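Lovastatin nonaketide synthase mokA (Monascus pilosus, PDB 6AD3) carries out the iterative nine-step assembly of the lovastatin polyketide as a type I nonaketide synthase, of which this chain is the condensation domain. Local coordinates at residues Asn297-Leu308 against Lys478-Ser489. The protein carries 1 engineered substitution. Numbering follows the deposited sequence.
Sequences NSWKQHEAIARL and KDPLLTVKLQSS
Ser488 meets the carbonyl of Lys300 with two donors. Its backbone N gives a nearly straight bond to Lys300 O (2.9 Å, 171° at the hydrogen), and its OG reaches the same oxygen at 3.0 Å from above the carbonyl plane. Serine suits the spot because its hydroxyl, one bond beyond CB, can fold back (chi1 67°) beside the residue's own N-H. Water 1 also donates to Lys300 O and accepts from Ser489 N. The CB of Ser488 packs over one face of the His302 ring, 3.8 Å from its centroid, while water 3 joins the ring's NE2 to Ser488 O.

From here strands 301-307 and 481-487 run antiparallel, the former at the edge of the six-stranded mixed sheet in the C-terminal of the domain's two chloramphenicol acetyltransferase-like halves, the latter hydrogen-bonded along its other side to strand 468-473. His302, Ala304 and Ala306 pair through both N and O with Leu486, Val484 and Leu482, and Leu308 N adds a bond to Pro480 O. Proline, lacking an N-H, still serves as acceptor. Pro496 of helix 495-512 touches His302, Ala304 and Leu486 on their shared face, where alanine's methyl probably leaves it room.

On the face of Glu303, Ile305, Arg307 and Leu481, the extended Lys485 lies alongside Glu303, but its NZ stays 4.5 Å from Glu303 OE2; Lys485 NZ instead forms a salt bridge with Glu471 and, like Gln301 NE2, donates to water 2. Arg307 bends at chi2 (-93°), which brings its NH1 to Asp479 O at 2.9 Å, with that oxygen in the guanidinium plane. Leu481 CD1 sits 3.8 Å above the same plane, an apolar cover for the flat group.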
ATOM      1  N   ASN A 297     -18.163   2.616 -10.086  1.00 24.85           N
ATOM      2  CA  ASN A 297     -17.648   1.270 -10.309  1.00 25.17           C
ATOM      3  C   ASN A 297     -17.043   0.640  -9.038  1.00 20.81           C
ATOM      4  O   ASN A 297     -16.255  -0.274  -9.145  1.00 18.90           O
ATOM      5  CB  ASN A 297     -16.547   1.302 -11.391  1.00 31.72           C
ATOM      6  CG  ASN A 297     -17.049   0.910 -12.773  1.00 53.60           C
ATOM      7  OD1 ASN A 297     -17.574   1.744 -13.525  1.00 58.93           O
ATOM      8  ND2 ASN A 297     -16.784  -0.336 -13.162  1.00 53.29           N
ATOM      9  N   SER A 298     -17.446   1.102  -7.854  1.00 21.24           N
ATOM     10  CA  SER A 298     -16.908   0.571  -6.598  1.00 20.42           C
ATOM     11  C   SER A 298     -15.363   0.516  -6.648  1.00 17.57           C
ATOM     12  O   SER A 298     -14.757  -0.352  -6.036  1.00 17.98           O
ATOM     13  CB  SER A 298     -17.513  -0.791  -6.277  1.00 23.70           C
ATOM     14  OG  SER A 298     -18.903  -0.627  -6.026  1.00 23.22           O
ATOM     15  N   TRP A 299     -14.778   1.569  -7.224  1.00 18.10           N
ATOM     16  CA  TRP A 299     -13.320   1.781  -7.240  1.00 17.08           C
ATOM     17  C   TRP A 299     -12.607   0.623  -7.918  1.00 16.74           C
ATOM     18  O   TRP A 299     -11.387   0.475  -7.771  1.00 16.78           O
ATOM     19  CB  TRP A 299     -12.781   1.936  -5.824  1.00 15.57           C
ATOM     20  CG  TRP A 299     -13.255   3.101  -5.101  1.00 15.62           C
ATOM     21  CD1 TRP A 299     -13.931   4.180  -5.605  1.00 22.56           C
ATOM     22  CD2 TRP A 299     -13.071   3.354  -3.719  1.00 15.61           C
ATOM     23  NE1 TRP A 299     -14.298   5.018  -4.582  1.00 18.09           N
ATOM     24  CE2 TRP A 299     -13.786   4.511  -3.407  1.00 18.35           C
ATOM     25  CE3 TRP A 299     -12.396   2.668  -2.688  1.00 15.46           C
ATOM     26  CZ2 TRP A 299     -13.810   5.038  -2.127  1.00 18.64           C
ATOM     27  CZ3 TRP A 299     -12.435   3.174  -1.426  1.00 16.18           C
ATOM     28  CH2 TRP A 299     -13.157   4.341  -1.144  1.00 15.93           C
ATOM     29  N   LYS A 300     -13.276  -0.022  -8.869  1.00 15.26           N
ATOM     30  CA  LYS A 300     -12.603  -1.010  -9.678  1.00 17.88           C
ATOM     31  C   LYS A 300     -11.483  -0.375 -10.485  1.00 15.73           C
ATOM     32  O   LYS A 300     -11.646   0.745 -10.990  1.00 16.71           O
ATOM     33  CB  LYS A 300     -13.592  -1.705 -10.637  1.00 19.50           C
ATOM     34  CG  LYS A 300     -12.908  -2.744 -11.510  1.00 25.15           C
ATOM     35  CD  LYS A 300     -13.906  -3.541 -12.315  1.00 37.64           C
ATOM     36  CE  LYS A 300     -14.397  -2.760 -13.522  1.00 47.65           C
ATOM     37  NZ  LYS A 300     -14.027  -3.415 -14.812  1.00 61.51           N
ATOM     38  N   GLN A 301     -10.328  -1.050 -10.547  1.00 14.72           N
ATOM     39  CA  GLN A 301      -9.143  -0.527 -11.234  1.00 16.47           C
ATOM     40  C   GLN A 301      -8.690  -1.430 -12.364  1.00 18.86           C
ATOM     41  O   GLN A 301      -8.881  -2.662 -12.314  1.00 18.48           O
ATOM     42  CB  GLN A 301      -7.955  -0.308 -10.253  1.00 14.99           C
ATOM     43  CG  GLN A 301      -8.229   0.770  -9.206  1.00 14.99           C
ATOM     44  CD  GLN A 301      -7.300   0.713  -7.990  1.00 14.37           C
ATOM     45  OE1 GLN A 301      -6.487   1.658  -7.739  1.00 17.40           O
ATOM     46  NE2 GLN A 301      -7.291  -0.422  -7.334  1.00 13.40           N
ATOM     47  N   HIS A 302      -8.277  -0.807 -13.460  1.00 17.05           N
ATOM     48  CA  HIS A 302      -7.527  -1.505 -14.505  1.00 18.28           C
ATOM     49  C   HIS A 302      -6.048  -1.367 -14.199  1.00 17.05           C
ATOM     50  O   HIS A 302      -5.633  -0.343 -13.681  1.00 16.34           O
ATOM     51  CB  HIS A 302      -7.804  -0.905 -15.869  1.00 19.06           C
ATOM     52  CG  HIS A 302      -9.259  -0.845 -16.227  1.00 18.09           C
ATOM     53  ND1 HIS A 302     -10.064  -1.962 -16.233  1.00 20.76           N
ATOM     54  CD2 HIS A 302     -10.001   0.159 -16.744  1.00 23.24           C
ATOM     55  CE1 HIS A 302     -11.259  -1.636 -16.685  1.00 20.75           C
ATOM     56  NE2 HIS A 302     -11.253  -0.348 -16.990  1.00 22.14           N
ATOM     57  N   GLU A 303      -5.266  -2.387 -14.517  1.00 17.08           N
ATOM     58  CA  GLU A 303      -3.818  -2.293 -14.255  1.00 16.73           C
ATOM     59  C   GLU A 303      -2.942  -2.881 -15.295  1.00 16.57           C
ATOM     60  O   GLU A 303      -3.385  -3.698 -16.144  1.00 17.73           O
ATOM     61  CB  GLU A 303      -3.469  -2.896 -12.891  1.00 17.98           C
ATOM     62  CG  GLU A 303      -3.413  -4.372 -12.835  1.00 18.91           C
ATOM     63  CD  GLU A 303      -2.984  -4.904 -11.421  1.00 23.14           C
ATOM     64  OE1 GLU A 303      -2.179  -5.856 -11.359  1.00 20.36           O
ATOM     65  OE2 GLU A 303      -3.391  -4.317 -10.387  1.00 17.92           O
ATOM     66  N   ALA A 304      -1.685  -2.464 -15.254  1.00 15.44           N
ATOM     67  CA  ALA A 304      -0.654  -3.043 -16.101  1.00 17.68           C
ATOM     68  C   ALA A 304       0.650  -3.072 -15.318  1.00 17.49           C
ATOM     69  O   ALA A 304       0.894  -2.229 -14.441  1.00 17.35           O
ATOM     70  CB  ALA A 304      -0.513  -2.229 -17.386  1.00 17.77           C
ATOM     71  N   ILE A 305       1.468  -4.065 -15.607  1.00 15.54           N
ATOM     72  CA  ILE A 305       2.699  -4.295 -14.865  1.00 16.82           C
ATOM     73  C   ILE A 305       3.849  -4.487 -15.835  1.00 18.99           C
ATOM     74  O   ILE A 305       3.682  -5.149 -16.865  1.00 17.38           O
ATOM     75  CB  ILE A 305       2.605  -5.598 -14.027  1.00 16.89           C
ATOM     76  CG1 ILE A 305       1.610  -5.439 -12.899  1.00 17.01           C
ATOM     77  CG2 ILE A 305       3.927  -5.946 -13.410  1.00 19.58           C
ATOM     78  CD1 ILE A 305       1.310  -6.733 -12.174  1.00 21.58           C
ATOM     79  N   ALA A 306       4.993  -3.893 -15.519  1.00 15.49           N
ATOM     80  CA  ALA A 306       6.236  -4.117 -16.324  1.00 19.17           C
ATOM     81  C   ALA A 306       7.490  -4.070 -15.481  1.00 18.66           C
ATOM     82  O   ALA A 306       7.551  -3.389 -14.474  1.00 18.14           O
ATOM     83  CB  ALA A 306       6.340  -3.105 -17.428  1.00 21.41           C
ATOM     84  N   ARG A 307       8.505  -4.808 -15.921  1.00 19.21           N
ATOM     85  CA  ARG A 307       9.850  -4.693 -15.395  1.00 22.39           C
ATOM     86  C   ARG A 307      10.593  -3.625 -16.123  1.00 21.77           C
ATOM     87  O   ARG A 307      10.585  -3.582 -17.366  1.00 22.40           O
ATOM     88  CB  ARG A 307      10.617  -5.975 -15.676  1.00 27.69           C
ATOM     89  CG  ARG A 307      10.236  -7.073 -14.815  1.00 34.71           C
ATOM     90  CD  ARG A 307      11.117  -7.158 -13.604  1.00 35.14           C
ATOM     91  NE  ARG A 307      10.619  -8.294 -12.890  1.00 28.01           N
ATOM     92  CZ  ARG A 307      10.536  -8.405 -11.590  1.00 29.34           C
ATOM     93  NH1 ARG A 307      11.220  -7.613 -10.798  1.00 27.34           N
ATOM     94  NH2 ARG A 307       9.949  -9.473 -11.099  1.00 32.10           N
ATOM     95  N   LEU A 308      11.365  -2.862 -15.377  1.00 17.27           N
ATOM     96  CA  LEU A 308      12.166  -1.803 -15.958  1.00 17.65           C
ATOM     97  C   LEU A 308      13.479  -2.409 -16.441  1.00 18.27           C
ATOM     98  O   LEU A 308      14.042  -3.277 -15.776  1.00 21.22           O
ATOM     99  CB  LEU A 308      12.440  -0.729 -14.921  1.00 16.55           C
ATOM    100  CG  LEU A 308      13.155   0.510 -15.400  1.00 18.32           C
ATOM    101  CD1 LEU A 308      12.321   1.310 -16.397  1.00 19.50           C
ATOM    102  CD2 LEU A 308      13.552   1.375 -14.206  1.00 20.33           C
ATOM    103  N   LYS A 478      17.011  -7.758  -8.116  1.00 32.57           N
ATOM    104  CA  LYS A 478      16.201  -7.947  -9.327  1.00 26.14           C
ATOM    105  C   LYS A 478      16.222  -6.626 -10.115  1.00 26.90           C
ATOM    106  O   LYS A 478      17.012  -5.722  -9.788  1.00 30.44           O
ATOM    107  CB  LYS A 478      14.757  -8.300  -8.959  1.00 37.61           C
ATOM    108  CG  LYS A 478      14.646  -9.445  -7.983  1.00 37.62           C
ATOM    109  CD  LYS A 478      14.815 -10.753  -8.727  1.00 52.84           C
ATOM    110  CE  LYS A 478      15.090 -11.909  -7.780  1.00 66.42           C
ATOM    111  NZ  LYS A 478      14.514 -13.163  -8.333  1.00 76.90           N
ATOM    112  N   ASP A 479      15.310  -6.483 -11.082  1.00 22.06           N
ATOM    113  CA  ASP A 479      15.054  -5.172 -11.729  1.00 22.61           C
ATOM    114  C   ASP A 479      13.742  -4.567 -11.169  1.00 19.25           C
ATOM    115  O   ASP A 479      12.863  -5.274 -10.697  1.00 18.31           O
ATOM    116  CB  ASP A 479      14.955  -5.332 -13.252  1.00 22.82           C
ATOM    117  CG  ASP A 479      16.244  -5.876 -13.872  1.00 28.11           C
ATOM    118  OD1 ASP A 479      17.331  -5.556 -13.354  1.00 29.18           O
ATOM    119  OD2 ASP A 479      16.145  -6.613 -14.859  1.00 28.32           O
ATOM    120  N   PRO A 480      13.609  -3.259 -11.220  1.00 16.44           N
ATOM    121  CA  PRO A 480      12.427  -2.673 -10.634  1.00 15.98           C
ATOM    122  C   PRO A 480      11.127  -3.171 -11.312  1.00 15.95           C
ATOM    123  O   PRO A 480      11.084  -3.340 -12.529  1.00 17.02           O
ATOM    124  CB  PRO A 480      12.640  -1.173 -10.871  1.00 17.15           C
ATOM    125  CG  PRO A 480      14.128  -1.026 -11.037  1.00 15.46           C
ATOM    126  CD  PRO A 480      14.532  -2.253 -11.760  1.00 15.44           C
ATOM    127  N   LEU A 481      10.099  -3.405 -10.518  1.00 15.26           N
ATOM    128  CA  LEU A 481       8.821  -3.848 -11.011  1.00 17.01           C
ATOM    129  C   LEU A 481       7.781  -2.744 -10.821  1.00 15.45           C
ATOM    130  O   LEU A 481       7.568  -2.290  -9.710  1.00 18.87           O
ATOM    131  CB  LEU A 481       8.366  -5.119 -10.260  1.00 17.56           C
ATOM    132  CG  LEU A 481       7.105  -5.801 -10.828  1.00 20.70           C
ATOM    133  CD1 LEU A 481       7.389  -6.345 -12.221  1.00 21.75           C
ATOM    134  CD2 LEU A 481       6.585  -6.902  -9.884  1.00 25.53           C
ATOM    135  N   LEU A 482       7.148  -2.330 -11.915  1.00 14.28           N
ATOM    136  CA  LEU A 482       6.248  -1.199 -11.901  1.00 16.75           C
ATOM    137  C   LEU A 482       4.832  -1.688 -12.134  1.00 14.66           C
ATOM    138  O   LEU A 482       4.561  -2.344 -13.152  1.00 16.00           O
ATOM    139  CB  LEU A 482       6.632  -0.203 -13.011  1.00 17.54           C
ATOM    140  CG  LEU A 482       7.954   0.585 -12.935  1.00 21.07           C
ATOM    141  CD1 LEU A 482       9.137  -0.224 -12.545  1.00 26.64           C
ATOM    142  CD2 LEU A 482       8.193   1.291 -14.245  1.00 23.39           C
ATOM    143  N   THR A 483       3.894  -1.225 -11.298  1.00 13.20           N
ATOM    144  CA  THR A 483       2.482  -1.515 -11.454  1.00 13.78           C
ATOM    145  C   THR A 483       1.746  -0.179 -11.507  1.00 14.71           C
ATOM    146  O   THR A 483       1.883   0.647 -10.582  1.00 14.86           O
ATOM    147  CB  THR A 483       1.916  -2.320 -10.261  1.00 16.94           C
ATOM    148  OG1 THR A 483       2.667  -3.526 -10.118  1.00 13.64           O
ATOM    149  CG2 THR A 483       0.452  -2.660 -10.456  1.00 17.38           C
ATOM    150  N   VAL A 484       0.971   0.028 -12.575  1.00 13.72           N
ATOM    151  CA  VAL A 484       0.094   1.201 -12.696  1.00 13.60           C
ATOM    152  C   VAL A 484      -1.383   0.763 -12.660  1.00 13.32           C
ATOM    153  O   VAL A 484      -1.807  -0.189 -13.396  1.00 15.69           O
ATOM    154  CB  VAL A 484       0.359   1.952 -14.026  1.00 14.97           C
ATOM    155  CG1 VAL A 484      -0.688   3.022 -14.244  1.00 15.51           C
ATOM    156  CG2 VAL A 484       1.745   2.561 -13.990  1.00 15.37           C
ATOM    157  N   LYS A 485      -2.143   1.421 -11.794  1.00 13.67           N
ATOM    158  CA  LYS A 485      -3.574   1.179 -11.623  1.00 13.77           C
ATOM    159  C   LYS A 485      -4.313   2.462 -11.926  1.00 14.20           C
ATOM    160  O   LYS A 485      -3.965   3.514 -11.392  1.00 14.62           O
ATOM    161  CB  LYS A 485      -3.885   0.753 -10.186  1.00 14.76           C
ATOM    162  CG  LYS A 485      -3.128  -0.510  -9.717  1.00 14.39           C
ATOM    163  CD  LYS A 485      -3.426  -0.834  -8.240  1.00 14.74           C
ATOM    164  CE  LYS A 485      -2.830  -2.171  -7.795  1.00 14.51           C
ATOM    165  NZ  LYS A 485      -2.945  -2.355  -6.315  1.00 13.71           N
ATOM    166  N   LEU A 486      -5.352   2.356 -12.752  1.00 13.17           N
ATOM    167  CA  LEU A 486      -6.237   3.483 -13.093  1.00 14.90           C
ATOM    168  C   LEU A 486      -7.695   3.139 -12.771  1.00 13.80           C
ATOM    169  O   LEU A 486      -8.119   1.973 -12.886  1.00 15.40           O
ATOM    170  CB  LEU A 486      -6.100   3.830 -14.570  1.00 14.62           C
ATOM    171  CG  LEU A 486      -4.701   4.108 -15.082  1.00 15.60           C
ATOM    172  CD1 LEU A 486      -4.735   4.358 -16.595  1.00 18.58           C
ATOM    173  CD2 LEU A 486      -4.125   5.337 -14.351  1.00 18.60           C
ATOM    174  N   GLN A 487      -8.448   4.129 -12.291  1.00 14.79           N
ATOM    175  CA  GLN A 487      -9.854   3.909 -11.985  1.00 15.46           C
ATOM    176  C   GLN A 487     -10.617   3.598 -13.288  1.00 16.66           C
ATOM    177  O   GLN A 487     -10.558   4.387 -14.242  1.00 16.24           O
ATOM    178  CB  GLN A 487     -10.470   5.157 -11.341  1.00 17.27           C
ATOM    179  CG  GLN A 487     -10.008   5.452  -9.940  1.00 15.65           C
ATOM    180  CD  GLN A 487     -10.490   4.431  -8.910  1.00 16.56           C
ATOM    181  OE1 GLN A 487      -9.718   4.011  -8.015  1.00 19.14           O
ATOM    182  NE2 GLN A 487     -11.753   4.039  -9.013  1.00 15.20           N
ATOM    183  N   SER A 488     -11.372   2.503 -13.293  1.00 17.21           N
ATOM    184  CA  SER A 488     -12.225   2.131 -14.451  1.00 17.86           C
ATOM    185  C   SER A 488     -13.349   3.162 -14.624  1.00 19.64           C
ATOM    186  O   SER A 488     -13.885   3.322 -15.713  1.00 21.20           O
ATOM    187  CB  SER A 488     -12.800   0.720 -14.242  1.00 19.88           C
ATOM    188  OG  SER A 488     -13.709   0.717 -13.156  1.00 20.37           O
ATOM    189  N   SER A 489     -13.626   3.935 -13.586  1.00 19.13           N
ATOM    190  CA  SER A 489     -14.671   4.966 -13.659  1.00 20.50           C
ATOM    191  C   SER A 489     -14.292   6.089 -14.592  1.00 21.50           C
ATOM    192  O   SER A 489     -15.145   6.827 -15.063  1.00 21.03           O
ATOM    193  CB  SER A 489     -14.969   5.516 -12.255  1.00 22.14           C
ATOM    194  OG  SER A 489     -13.829   6.138 -11.696  1.00 19.97           O
TER
HETATM  195  O   HOH W   1     -13.442   2.916 -10.767  1.00 20.07           O
HETATM  196  O   HOH W   2      -5.536  -1.257  -5.483  1.00 14.85           O
HETATM  197  O   HOH W   3     -13.442   1.086 -17.940  1.00 26.08           O